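Local coordinates for protein CCMAN5 (Cellulosimicrobium cellulans, PDB 2XSG) that probably hydrolyses alpha-mannosides as a calcium-binding family GH92 glycosidase, and enables mannose-6-phosphate modification of yeast-produced human lysosomal enzymes, at residues Ala108-Tyr113 with Ala284-Thr289; Ala141-Val146 with Thr326-Thr331; Thr184-Gly189 with Gln261-Gln266; Gly249-Leu254 with Val268-Leu273. All coordinates share one frame; numbering follows the deposited sequence.

How the interactions relate
All four contacts bring residues 261-331 against one large antiparallel sheet. Their first segments follow in the order 108-113, 141-146, 184-189 and 249-254, and the partners come later, from helices 259-270 and 275-290 and the loop 326-331. Interactions 1 and 2 cross along the chain, as do 3 and 4, and the latter pair is nested inside both of the former. Interactions 3 and 4 share helix 259-270, their centres about 9 Å apart; interaction 2 touches both, through Asp265 and Ser144. Interaction 1 lies about 17 Å from interactions 2 and 4, centre to centre. Together they join sheet strands of the N-terminal family region to elements of the catalytic family region.

Interaction 1 of 4, residues Ala108-Tyr113 with Ala284-Thr289; sequences AGPGFY and AEWNAT
The indole of Trp286 presents one face to the ring of Pro110. Pro110 CB sits over its five-membered part, 3.7 Å from the centroid and 29° off the normal, a CH-pi contact. The approach is close: Pro110 CB comes within 3.4 Å of Trp286 CD1. Gly111 N approaches obliquely, 3.8 Å from CD1 of Trp286. At the rim, Trp286 NE1 is hydrogen-bonded to the carbonyl of Gln31, while the ring of Tyr316 meets the indole at a slant. With CG on the backbone N side and roughly anti to the carbonyl carbon (chi1 -90°), the pyrrole part of Trp286 is brought up to the proline. Pro110 takes the second position of a type II turn from Gly109 to Phe112, a place that suits proline; at the third, a CB would press on the carbonyl O of Pro110, which calls for glycine at Gly111. Phe112 N to Gly109 O, 2.9 Å, closes the turn. With a serine in place of Trp286, Pro110 would probably lose the aromatic surface beneath its CB and the Gln31 carbonyl its indole donor. The turn links strands 106-109 and 112-121 into a beta hairpin, and helix 275-290 packs against it, meeting Phe112 as well through Arg279 and Arg283.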
loop_
_atom_site.group_PDB
_atom_site.type_symbol
_atom_site.label_atom_id
_atom_site.label_comp_id
_atom_site.label_asym_id
_atom_site.label_seq_id
_atom_site.Cartn_x
_atom_site.Cartn_y
_atom_site.Cartn_z
ATOM N N ALA A 108 -10.896 10.253 15.262
ATOM C CA ALA A 108 -11.060 9.468 14.063
ATOM C C ALA A 108 -10.814 7.993 14.334
ATOM O O ALA A 108 -10.209 7.618 15.333
ATOM C CB ALA A 108 -10.125 9.991 12.904
ATOM N N GLY A 109 -11.311 7.168 13.425
ATOM C CA GLY A 109 -11.167 5.720 13.491
ATOM C C GLY A 109 -11.847 5.142 12.265
ATOM O O GLY A 109 -12.356 5.908 11.428
ATOM N N PRO A 110 -11.871 3.798 12.148
ATOM C CA PRO A 110 -12.332 3.162 10.912
ATOM C C PRO A 110 -13.711 3.624 10.417
ATOM O O PRO A 110 -14.723 3.329 11.034
ATOM C CB PRO A 110 -12.309 1.663 11.272
ATOM C CG PRO A 110 -11.150 1.551 12.184
ATOM C CD PRO A 110 -11.266 2.806 13.060
ATOM N N GLY A 111 -13.712 4.366 9.308
ATOM C CA GLY A 111 -14.937 4.845 8.675
ATOM C C GLY A 111 -15.310 6.292 8.940
ATOM O O GLY A 111 -16.286 6.799 8.368
ATOM N N PHE A 112 -14.561 6.966 9.810
ATOM C CA PHE A 112 -14.948 8.312 10.247
ATOM C C PHE A 112 -13.781 9.217 10.570
ATOM O O PHE A 112 -12.717 8.754 10.940
ATOM C CB PHE A 112 -15.966 8.260 11.413
ATOM C CG PHE A 112 -15.354 8.055 12.785
ATOM C CD1 PHE A 112 -14.976 6.786 13.211
ATOM C CD2 PHE A 112 -15.210 9.122 13.659
ATOM C CE1 PHE A 112 -14.433 6.576 14.477
ATOM C CE2 PHE A 112 -14.660 8.940 14.934
ATOM C CZ PHE A 112 -14.259 7.652 15.341
ATOM N N TYR A 113 -13.999 10.522 10.435
ATOM C CA TYR A 113 -13.071 11.511 10.974
ATOM C C TYR A 113 -13.839 12.757 11.455
ATOM O O TYR A 113 -14.786 13.198 10.799
ATOM C CB TYR A 113 -12.013 11.872 9.928
ATOM C CG TYR A 113 -11.133 13.034 10.323
ATOM C CD1 TYR A 113 -11.570 14.353 10.137
ATOM C CD2 TYR A 113 -9.874 12.826 10.855
ATOM C CE1 TYR A 113 -10.780 15.425 10.482
ATOM C CE2 TYR A 113 -9.064 13.898 11.207
ATOM C CZ TYR A 113 -9.527 15.196 11.016
ATOM O OH TYR A 113 -8.752 16.268 11.380
ATOM N N ALA A 284 -19.024 -1.241 11.444
ATOM C CA ALA A 284 -19.328 -2.673 11.506
ATOM C C ALA A 284 -18.650 -3.441 10.382
ATOM O O ALA A 284 -18.105 -4.523 10.599
ATOM C CB ALA A 284 -20.852 -2.927 11.493
ATOM N N GLU A 285 -18.695 -2.895 9.177
ATOM C CA GLU A 285 -17.944 -3.476 8.072
ATOM C C GLU A 285 -16.439 -3.611 8.423
ATOM O O GLU A 285 -15.820 -4.645 8.120
ATOM C CB GLU A 285 -18.181 -2.675 6.781
ATOM C CG GLU A 285 -17.484 -3.249 5.557
ATOM C CD GLU A 285 -17.712 -2.417 4.295
ATOM O OE1 GLU A 285 -18.559 -1.479 4.333
ATOM O OE2 GLU A 285 -17.035 -2.712 3.271
ATOM N N TRP A 286 -15.862 -2.600 9.082
ATOM C CA TRP A 286 -14.448 -2.693 9.485
ATOM C C TRP A 286 -14.237 -3.783 10.522
ATOM O O TRP A 286 -13.260 -4.531 10.454
ATOM C CB TRP A 286 -13.897 -1.358 9.989
ATOM C CG TRP A 286 -13.296 -0.536 8.884
ATOM C CD1 TRP A 286 -13.758 0.657 8.400
ATOM C CD2 TRP A 286 -12.124 -0.854 8.112
ATOM N NE1 TRP A 286 -12.937 1.114 7.387
ATOM C CE2 TRP A 286 -11.936 0.198 7.180
ATOM C CE3 TRP A 286 -11.229 -1.938 8.099
ATOM C CZ2 TRP A 286 -10.885 0.204 6.258
ATOM C CZ3 TRP A 286 -10.173 -1.932 7.176
ATOM C CH2 TRP A 286 -10.012 -0.866 6.273
ATOM N N ASN A 287 -15.163 -3.862 11.485
ATOM C CA ASN A 287 -15.092 -4.886 12.530
ATOM C C ASN A 287 -15.159 -6.318 11.978
ATOM O O ASN A 287 -14.502 -7.220 12.509
ATOM C CB ASN A 287 -16.161 -4.658 13.604
ATOM C CG ASN A 287 -15.713 -3.684 14.675
ATOM O OD1 ASN A 287 -14.529 -3.574 14.980
ATOM N ND2 ASN A 287 -16.666 -2.968 15.256
ATOM N N ALA A 288 -15.950 -6.516 10.922
ATOM C CA ALA A 288 -16.014 -7.802 10.235
ATOM C C ALA A 288 -14.699 -8.101 9.513
ATOM O O ALA A 288 -14.194 -9.227 9.577
ATOM C CB ALA A 288 -17.193 -7.843 9.239
ATOM N N THR A 289 -14.151 -7.097 8.837
ATOM C CA THR A 289 -12.873 -7.225 8.132
ATOM C C THR A 289 -11.708 -7.490 9.105
ATOM O O THR A 289 -10.941 -8.445 8.936
ATOM C CB THR A 289 -12.585 -5.946 7.296
ATOM O OG1 THR A 289 -13.619 -5.780 6.312
ATOM C CG2 THR A 289 -11.207 -6.020 6.617
#

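Interaction 2 of 4, residues Ala141-Val146 with Thr326-Thr331; sequences ATRSGV and TSTSGT
Arg143 reaches the backbone of Thr326 with a nearly straight side chain. From CB, the chain leaves with CG anti to the carbonyl carbon (chi1 -58°) and stays extended through CG and CD to NE. Arg143 CD passes 3.9 Å from Thr326 O. Arg143 NE then donates to Thr326 O at 2.7 Å, in the carbonyl plane. Arg143 belongs to the turn just before strand 144-150 of the large antiparallel sheet, whereas its partner lies in a loop that makes a type I beta turn from Ser327 to Gly330; glycine suits the last position, where phi is positive. Beyond NE, the guanidinium is sandwiched between methyl groups: Thr328 CG2 lies over one face, 3.9 Å from Arg143 CZ, and Thr142 CG2 lies over the opposite one, both offset toward the rim. Arg143 NH1 gives a second bond to the same Thr326 O at 2.8 Å, coming 45° out of the carbonyl plane. The oxygen is thus gripped side-on by two nitrogens, which an arginine can supply and a lysine cannot, and this fixes the rotation of the guanidinium. Arg143 NH2, 3.7 Å from Thr328 CG2, also forms a salt bridge with Glu269. The hydroxyl of Thr328 bonds instead to Asp265.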
loop_
_atom_site.group_PDB
_atom_site.type_symbol
_atom_site.label_atom_id
_atom_site.label_comp_id
_atom_site.label_asym_id
_atom_site.label_seq_id
_atom_site.Cartn_x
_atom_site.Cartn_y
_atom_site.Cartn_z
ATOM N N ALA A 141 -18.570 5.471 2.992
ATOM C CA ALA A 141 -18.888 4.138 2.504
ATOM C C ALA A 141 -17.933 3.871 1.352
ATOM O O ALA A 141 -17.112 4.737 1.045
ATOM C CB ALA A 141 -20.339 4.060 2.038
ATOM N N THR A 142 -18.042 2.694 0.721
ATOM C CA THR A 142 -17.151 2.264 -0.368
ATOM C C THR A 142 -16.928 3.371 -1.398
ATOM O O THR A 142 -15.772 3.696 -1.744
ATOM C CB THR A 142 -17.701 0.980 -1.086
ATOM O OG1 THR A 142 -17.919 -0.055 -0.122
ATOM C CG2 THR A 142 -16.744 0.461 -2.155
ATOM N N ARG A 143 -18.028 3.954 -1.879
ATOM C CA ARG A 143 -17.962 4.913 -2.987
ATOM C C ARG A 143 -18.300 6.338 -2.556
ATOM O O ARG A 143 -18.241 7.251 -3.379
ATOM C CB ARG A 143 -18.898 4.481 -4.132
ATOM C CG ARG A 143 -18.598 3.095 -4.701
ATOM C CD ARG A 143 -19.730 2.522 -5.576
ATOM N NE ARG A 143 -19.407 1.136 -5.920
ATOM C CZ ARG A 143 -19.599 0.078 -5.146
ATOM N NH1 ARG A 143 -19.225 -1.120 -5.582
ATOM N NH2 ARG A 143 -20.177 0.198 -3.947
ATOM N N SER A 144 -18.643 6.533 -1.277
ATOM C CA SER A 144 -19.240 7.793 -0.843
ATOM C C SER A 144 -18.557 8.423 0.360
ATOM O O SER A 144 -18.057 7.729 1.247
ATOM C CB SER A 144 -20.714 7.607 -0.470
ATOM O OG SER A 144 -21.467 7.069 -1.530
ATOM N N GLY A 145 -18.572 9.749 0.384
ATOM C CA GLY A 145 -18.160 10.499 1.549
ATOM C C GLY A 145 -19.318 11.336 2.035
ATOM O O GLY A 145 -19.953 12.042 1.239
ATOM N N VAL A 146 -19.606 11.258 3.331
ATOM C CA VAL A 146 -20.683 12.060 3.904
ATOM C C VAL A 146 -20.120 13.021 4.908
ATOM O O VAL A 146 -19.154 12.685 5.616
ATOM C CB VAL A 146 -21.855 11.225 4.516
ATOM C CG1 VAL A 146 -22.503 10.418 3.431
ATOM C CG2 VAL A 146 -21.386 10.319 5.679
ATOM N N THR A 326 -15.462 -0.774 -8.933
ATOM C CA THR A 326 -16.712 -1.321 -9.493
ATOM C C THR A 326 -17.937 -0.532 -9.032
ATOM O O THR A 326 -18.031 -0.142 -7.866
ATOM C CB THR A 326 -16.892 -2.815 -9.064
ATOM O OG1 THR A 326 -15.705 -3.543 -9.404
ATOM C CG2 THR A 326 -18.116 -3.491 -9.713
ATOM N N SER A 327 -18.879 -0.328 -9.946
ATOM C CA SER A 327 -20.154 0.313 -9.635
ATOM C C SER A 327 -21.081 -0.636 -8.891
ATOM O O SER A 327 -20.816 -1.836 -8.838
ATOM C CB SER A 327 -20.833 0.768 -10.924
ATOM O OG SER A 327 -21.301 -0.337 -11.691
ATOM N N THR A 328 -22.173 -0.101 -8.335
ATOM C CA THR A 328 -23.203 -0.938 -7.688
ATOM C C THR A 328 -23.972 -1.785 -8.708
ATOM O O THR A 328 -24.675 -2.727 -8.342
ATOM C CB THR A 328 -24.174 -0.117 -6.794
ATOM O OG1 THR A 328 -24.854 0.872 -7.589
ATOM C CG2 THR A 328 -23.411 0.570 -5.670
ATOM N N SER A 329 -23.821 -1.445 -9.991
ATOM C CA SER A 329 -24.441 -2.199 -11.066
ATOM C C SER A 329 -23.536 -3.306 -11.612
ATOM O O SER A 329 -23.905 -3.974 -12.583
ATOM C CB SER A 329 -24.865 -1.263 -12.202
ATOM O OG SER A 329 -25.678 -0.214 -11.717
ATOM N N GLY A 330 -22.361 -3.482 -11.004
ATOM C CA GLY A 330 -21.395 -4.498 -11.425
ATOM C C GLY A 330 -20.602 -4.177 -12.684
ATOM O O GLY A 330 -20.169 -5.088 -13.383
ATOM N N THR A 331 -20.408 -2.889 -12.970
ATOM C CA THR A 331 -19.624 -2.450 -14.123
ATOM C C THR A 331 -18.351 -1.695 -13.712
ATOM O O THR A 331 -18.239 -1.214 -12.591
ATOM C CB THR A 331 -20.443 -1.568 -15.094
ATOM O OG1 THR A 331 -20.813 -0.343 -14.453
ATOM C CG2 THR A 331 -21.708 -2.293 -15.573
#

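Interaction 3 of 4, residues Thr184-Gly189 with Gln261-Gln266; sequences TVELSG and QARIDQ
Glu186 and Ser188 project from the same side of strand 185-195 toward Arg263 on helix 259-270, the alternation of a beta strand placing both on the helix-facing surface. Glu186 comes first and carries the contact. Its CG is anti to the backbone N, and a bend at chi2 (-98°) swings the carboxylate to the arginine. Glu186 OE2 accepts from Arg263 NE at 2.9 Å, lying almost in the guanidinium plane, although the donor itself stands 54° out of the carboxylate plane. Glu186 OE1 takes a bond from Arg263 NH2 at 3.1 Å, on its syn side, and Arg263 NH2 adds a weak one to Glu186 OE2 at 3.3 Å. The planes of the two groups are 55° apart, so the side-on salt bridge is twisted rather than flat. Leu187, next in line, points away and packs on Val177 of strand 169-179, where an apolar residue belongs. Ser188 returns to the helix side; Ser188 OG is 3.4 Å from Arg263 NH2 but the angle is too poor for a bond, and its small side chain leaves room for the guanidinium. Thr205 of strand 198-208 also hydrogen-bonds Glu186 OE2, while Arg263 NH1 pairs with Glu260. Were Arg263 a leucine, the buried carboxylate of Glu186 would probably lose this countercharge and its two-nitrogen grip, and Glu260 its mate. Flanked by a guanidinium and a hydroxyl, Glu186 is likely to stay ionised, and its charged bridge ties helix to strand by a directional link rather than by apolar packing.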
loop_
_atom_site.group_PDB
_atom_site.type_symbol
_atom_site.label_atom_id
_atom_site.label_comp_id
_atom_site.label_asym_id
_atom_site.label_seq_id
_atom_site.Cartn_x
_atom_site.Cartn_y
_atom_site.Cartn_z
ATOM N N THR A 184 -32.752 21.850 -2.399
ATOM C CA THR A 184 -31.389 21.279 -2.289
ATOM C C THR A 184 -30.659 21.312 -3.641
ATOM O O THR A 184 -31.294 21.391 -4.698
ATOM C CB THR A 184 -31.354 19.833 -1.724
ATOM O OG1 THR A 184 -32.094 18.947 -2.575
ATOM C CG2 THR A 184 -31.872 19.780 -0.273
ATOM N N VAL A 185 -29.327 21.273 -3.586
ATOM C CA VAL A 185 -28.483 21.373 -4.772
ATOM C C VAL A 185 -27.718 20.075 -4.990
ATOM O O VAL A 185 -27.273 19.440 -4.044
ATOM C CB VAL A 185 -27.512 22.578 -4.702
ATOM C CG1 VAL A 185 -26.581 22.615 -5.917
ATOM C CG2 VAL A 185 -28.291 23.874 -4.640
ATOM N N GLU A 186 -27.633 19.681 -6.255
ATOM C CA GLU A 186 -26.835 18.546 -6.687
ATOM C C GLU A 186 -25.807 19.083 -7.686
ATOM O O GLU A 186 -26.164 19.857 -8.595
ATOM C CB GLU A 186 -27.708 17.456 -7.323
ATOM C CG GLU A 186 -26.977 16.126 -7.591
ATOM C CD GLU A 186 -26.495 15.980 -9.030
ATOM O OE1 GLU A 186 -26.850 16.846 -9.856
ATOM O OE2 GLU A 186 -25.764 14.998 -9.334
ATOM N N LEU A 187 -24.545 18.724 -7.450
ATOM C CA LEU A 187 -23.400 19.096 -8.277
ATOM C C LEU A 187 -22.832 17.826 -8.887
ATOM O O LEU A 187 -22.762 16.799 -8.215
ATOM C CB LEU A 187 -22.308 19.748 -7.429
ATOM C CG LEU A 187 -22.608 20.983 -6.571
ATOM C CD1 LEU A 187 -21.368 21.439 -5.794
ATOM C CD2 LEU A 187 -23.139 22.119 -7.437
ATOM N N SER A 188 -22.426 17.882 -10.151
ATOM C CA SER A 188 -21.857 16.696 -10.787
ATOM C C SER A 188 -20.942 17.054 -11.931
ATOM O O SER A 188 -21.068 18.139 -12.527
ATOM C CB SER A 188 -22.973 15.776 -11.307
ATOM O OG SER A 188 -23.651 16.398 -12.387
ATOM N N GLY A 189 -20.039 16.123 -12.247
ATOM C CA GLY A 189 -19.071 16.298 -13.317
ATOM C C GLY A 189 -17.930 15.306 -13.205
ATOM O O GLY A 189 -18.106 14.212 -12.674
ATOM N N GLN A 261 -24.136 6.914 -13.181
ATOM C CA GLN A 261 -23.782 5.751 -12.374
ATOM C C GLN A 261 -23.479 6.150 -10.912
ATOM O O GLN A 261 -23.895 5.453 -9.987
ATOM C CB GLN A 261 -22.630 4.955 -12.989
ATOM C CG GLN A 261 -22.343 3.650 -12.248
ATOM C CD GLN A 261 -23.503 2.667 -12.337
ATOM O OE1 GLN A 261 -23.809 2.169 -13.412
ATOM N NE2 GLN A 261 -24.156 2.398 -11.208
ATOM N N ALA A 262 -22.801 7.283 -10.713
ATOM C CA ALA A 262 -22.525 7.788 -9.359
ATOM C C ALA A 262 -23.827 8.085 -8.579
ATOM O O ALA A 262 -23.929 7.798 -7.400
ATOM C CB ALA A 262 -21.628 9.020 -9.413
ATOM N N ARG A 263 -24.815 8.653 -9.271
ATOM C CA ARG A 263 -26.149 8.901 -8.706
ATOM C C ARG A 263 -26.865 7.626 -8.270
ATOM O O ARG A 263 -27.438 7.561 -7.179
ATOM C CB ARG A 263 -26.996 9.668 -9.723
ATOM C CG ARG A 263 -26.617 11.138 -9.831
ATOM C CD ARG A 263 -27.270 11.735 -11.064
ATOM N NE ARG A 263 -26.940 13.143 -11.245
ATOM C CZ ARG A 263 -27.107 13.820 -12.380
ATOM N NH1 ARG A 263 -27.580 13.206 -13.466
ATOM N NH2 ARG A 263 -26.787 15.119 -12.432
ATOM N N ILE A 264 -26.833 6.619 -9.134
ATOM C CA ILE A 264 -27.380 5.308 -8.808
ATOM C C ILE A 264 -26.633 4.708 -7.606
ATOM O O ILE A 264 -27.261 4.275 -6.634
ATOM C CB ILE A 264 -27.293 4.380 -10.011
ATOM C CG1 ILE A 264 -28.277 4.848 -11.092
ATOM C CG2 ILE A 264 -27.518 2.892 -9.600
ATOM C CD1 ILE A 264 -27.982 4.260 -12.458
ATOM N N ASP A 265 -25.303 4.711 -7.668
ATOM C CA ASP A 265 -24.479 4.212 -6.564
ATOM C C ASP A 265 -24.868 4.885 -5.262
ATOM O O ASP A 265 -24.938 4.233 -4.222
ATOM C CB ASP A 265 -22.986 4.454 -6.833
ATOM C CG ASP A 265 -22.447 3.634 -8.004
ATOM O OD1 ASP A 265 -23.074 2.611 -8.395
ATOM O OD2 ASP A 265 -21.387 4.020 -8.549
ATOM N N GLN A 266 -25.110 6.194 -5.326
ATOM C CA GLN A 266 -25.437 6.957 -4.145
ATOM C C GLN A 266 -26.771 6.521 -3.561
ATOM O O GLN A 266 -26.871 6.364 -2.343
ATOM C CB GLN A 266 -25.426 8.479 -4.387
ATOM C CG GLN A 266 -25.453 9.237 -3.072
ATOM C CD GLN A 266 -25.163 10.714 -3.220
ATOM O OE1 GLN A 266 -24.008 11.162 -3.042
ATOM N NE2 GLN A 266 -26.195 11.484 -3.556
#

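Interaction 4 of 4, residues Gly249-Leu254 with Val268-Leu273; sequences GLQVTL and VELGDL
Leu270, in the last turn of helix 259-270, lays its CD1 methyl against Gln251 of strand 248-255. The arrangement is a helix packed on an antiparallel sheet, with the helix following the strand directly in sequence. The close part gathers round that one methyl group. Leu270 CD1 is 3.7 Å from Gln251 CD and the same from Gln251 NE2, and Gln251 CB is 3.9 Å away, so the glutamine's whole length is used. This follows from its torsions: CG is anti to the carbonyl carbon (chi1 -59°) and the chain beyond is extended, so that it meets the leucine coming from the other direction. Two residues along, on the same side of the strand, Thr253 OG1 is a looser neighbour at 4.3 Å from Leu270 CD1; this hydroxyl bonds with Ser144 on the adjacent strand. Val252, between them, points away. Ile278 of helix 275-290 and Val146 of strand 144-150 also pack on Leu270, an apolar setting that suits leucine. Toward solvent the contact thins out. Gln251 OE1 comes only within 4.3 Å of Leu273 O, and Asp272 is exposed with its side chain directed away. Here the chain leaves the helix at Gly271, whose positive phi is easy for glycine, and reverses in a type II' turn closed by Leu273 N to Leu270 O, 2.9 Å.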
loop_
_atom_site.group_PDB
_atom_site.type_symbol
_atom_site.label_atom_id
_atom_site.label_comp_id
_atom_site.label_asym_id
_atom_site.label_seq_id
_atom_site.Cartn_x
_atom_site.Cartn_y
_atom_site.Cartn_z
ATOM N N GLY A 249 -25.462 19.243 5.864
ATOM C CA GLY A 249 -25.083 17.904 5.381
ATOM C C GLY A 249 -24.747 17.867 3.892
ATOM O O GLY A 249 -25.268 18.651 3.099
ATOM N N LEU A 250 -23.849 16.961 3.518
ATOM C CA LEU A 250 -23.415 16.820 2.147
ATOM C C LEU A 250 -23.074 15.363 1.913
ATOM O O LEU A 250 -22.516 14.705 2.793
ATOM C CB LEU A 250 -22.182 17.686 1.873
ATOM C CG LEU A 250 -21.813 17.822 0.395
ATOM C CD1 LEU A 250 -22.711 18.859 -0.230
ATOM C CD2 LEU A 250 -20.349 18.197 0.203
ATOM N N GLN A 251 -23.408 14.866 0.721
ATOM C CA GLN A 251 -23.137 13.479 0.364
ATOM C C GLN A 251 -22.482 13.457 -1.002
ATOM O O GLN A 251 -23.034 13.974 -1.968
ATOM C CB GLN A 251 -24.433 12.648 0.377
ATOM C CG GLN A 251 -25.178 12.631 1.730
ATOM C CD GLN A 251 -26.307 11.624 1.768
ATOM O OE1 GLN A 251 -26.628 11.057 2.823
ATOM N NE2 GLN A 251 -26.912 11.379 0.617
ATOM N N VAL A 252 -21.288 12.873 -1.073
ATOM C CA VAL A 252 -20.498 12.865 -2.305
ATOM C C VAL A 252 -20.236 11.417 -2.709
ATOM O O VAL A 252 -19.712 10.642 -1.909
ATOM C CB VAL A 252 -19.126 13.559 -2.096
ATOM C CG1 VAL A 252 -18.320 13.584 -3.393
ATOM C CG2 VAL A 252 -19.292 14.979 -1.515
ATOM N N THR A 253 -20.576 11.053 -3.943
ATOM C CA THR A 253 -20.304 9.691 -4.413
ATOM C C THR A 253 -19.481 9.731 -5.705
ATOM O O THR A 253 -19.717 10.603 -6.556
ATOM C CB THR A 253 -21.611 8.883 -4.583
ATOM O OG1 THR A 253 -22.292 8.834 -3.325
ATOM C CG2 THR A 253 -21.343 7.457 -5.039
ATOM N N LEU A 254 -18.521 8.803 -5.811
ATOM C CA LEU A 254 -17.580 8.698 -6.935
ATOM C C LEU A 254 -17.835 7.467 -7.800
ATOM O O LEU A 254 -18.178 6.401 -7.309
ATOM C CB LEU A 254 -16.121 8.632 -6.418
ATOM C CG LEU A 254 -15.655 9.745 -5.480
ATOM C CD1 LEU A 254 -14.356 9.425 -4.708
ATOM C CD2 LEU A 254 -15.493 11.037 -6.289
ATOM N N VAL A 268 -28.165 3.587 -3.991
ATOM C CA VAL A 268 -27.959 2.216 -3.503
ATOM C C VAL A 268 -27.219 2.208 -2.171
ATOM O O VAL A 268 -27.683 1.618 -1.214
ATOM C CB VAL A 268 -27.248 1.301 -4.556
ATOM C CG1 VAL A 268 -26.814 -0.029 -3.924
ATOM C CG2 VAL A 268 -28.186 1.022 -5.743
ATOM N N GLU A 269 -26.106 2.926 -2.112
ATOM C CA GLU A 269 -25.214 2.930 -0.963
ATOM C C GLU A 269 -25.774 3.642 0.268
ATOM O O GLU A 269 -25.652 3.147 1.394
ATOM C CB GLU A 269 -23.902 3.609 -1.371
ATOM C CG GLU A 269 -22.705 3.048 -0.709
ATOM C CD GLU A 269 -21.421 3.333 -1.475
ATOM O OE1 GLU A 269 -21.003 4.516 -1.512
ATOM O OE2 GLU A 269 -20.828 2.362 -1.998
ATOM N N LEU A 270 -26.376 4.810 0.042
ATOM C CA LEU A 270 -26.775 5.700 1.122
ATOM C C LEU A 270 -28.289 5.765 1.362
ATOM O O LEU A 270 -28.723 6.008 2.495
ATOM C CB LEU A 270 -26.242 7.112 0.867
ATOM C CG LEU A 270 -24.741 7.256 0.602
ATOM C CD1 LEU A 270 -24.396 8.730 0.462
ATOM C CD2 LEU A 270 -23.873 6.579 1.659
ATOM N N GLY A 271 -29.071 5.558 0.310
ATOM C CA GLY A 271 -30.529 5.698 0.355
ATOM C C GLY A 271 -30.942 6.908 1.171
ATOM O O GLY A 271 -30.437 8.010 0.945
ATOM N N ASP A 272 -31.841 6.689 2.135
ATOM C CA ASP A 272 -32.273 7.741 3.073
ATOM C C ASP A 272 -31.674 7.543 4.465
ATOM O O ASP A 272 -32.143 8.123 5.446
ATOM C CB ASP A 272 -33.811 7.804 3.173
ATOM C CG ASP A 272 -34.488 8.069 1.833
ATOM O OD1 ASP A 272 -34.141 9.048 1.136
ATOM O OD2 ASP A 272 -35.391 7.290 1.477
ATOM N N LEU A 273 -30.630 6.724 4.554
ATOM C CA LEU A 273 -29.921 6.543 5.811
ATOM C C LEU A 273 -29.357 7.854 6.324
ATOM O O LEU A 273 -28.964 8.730 5.551
ATOM C CB LEU A 273 -28.805 5.496 5.684
ATOM C CG LEU A 273 -29.168 4.101 5.147
ATOM C CD1 LEU A 273 -27.919 3.276 4.997
ATOM C CD2 LEU A 273 -30.226 3.368 5.993
#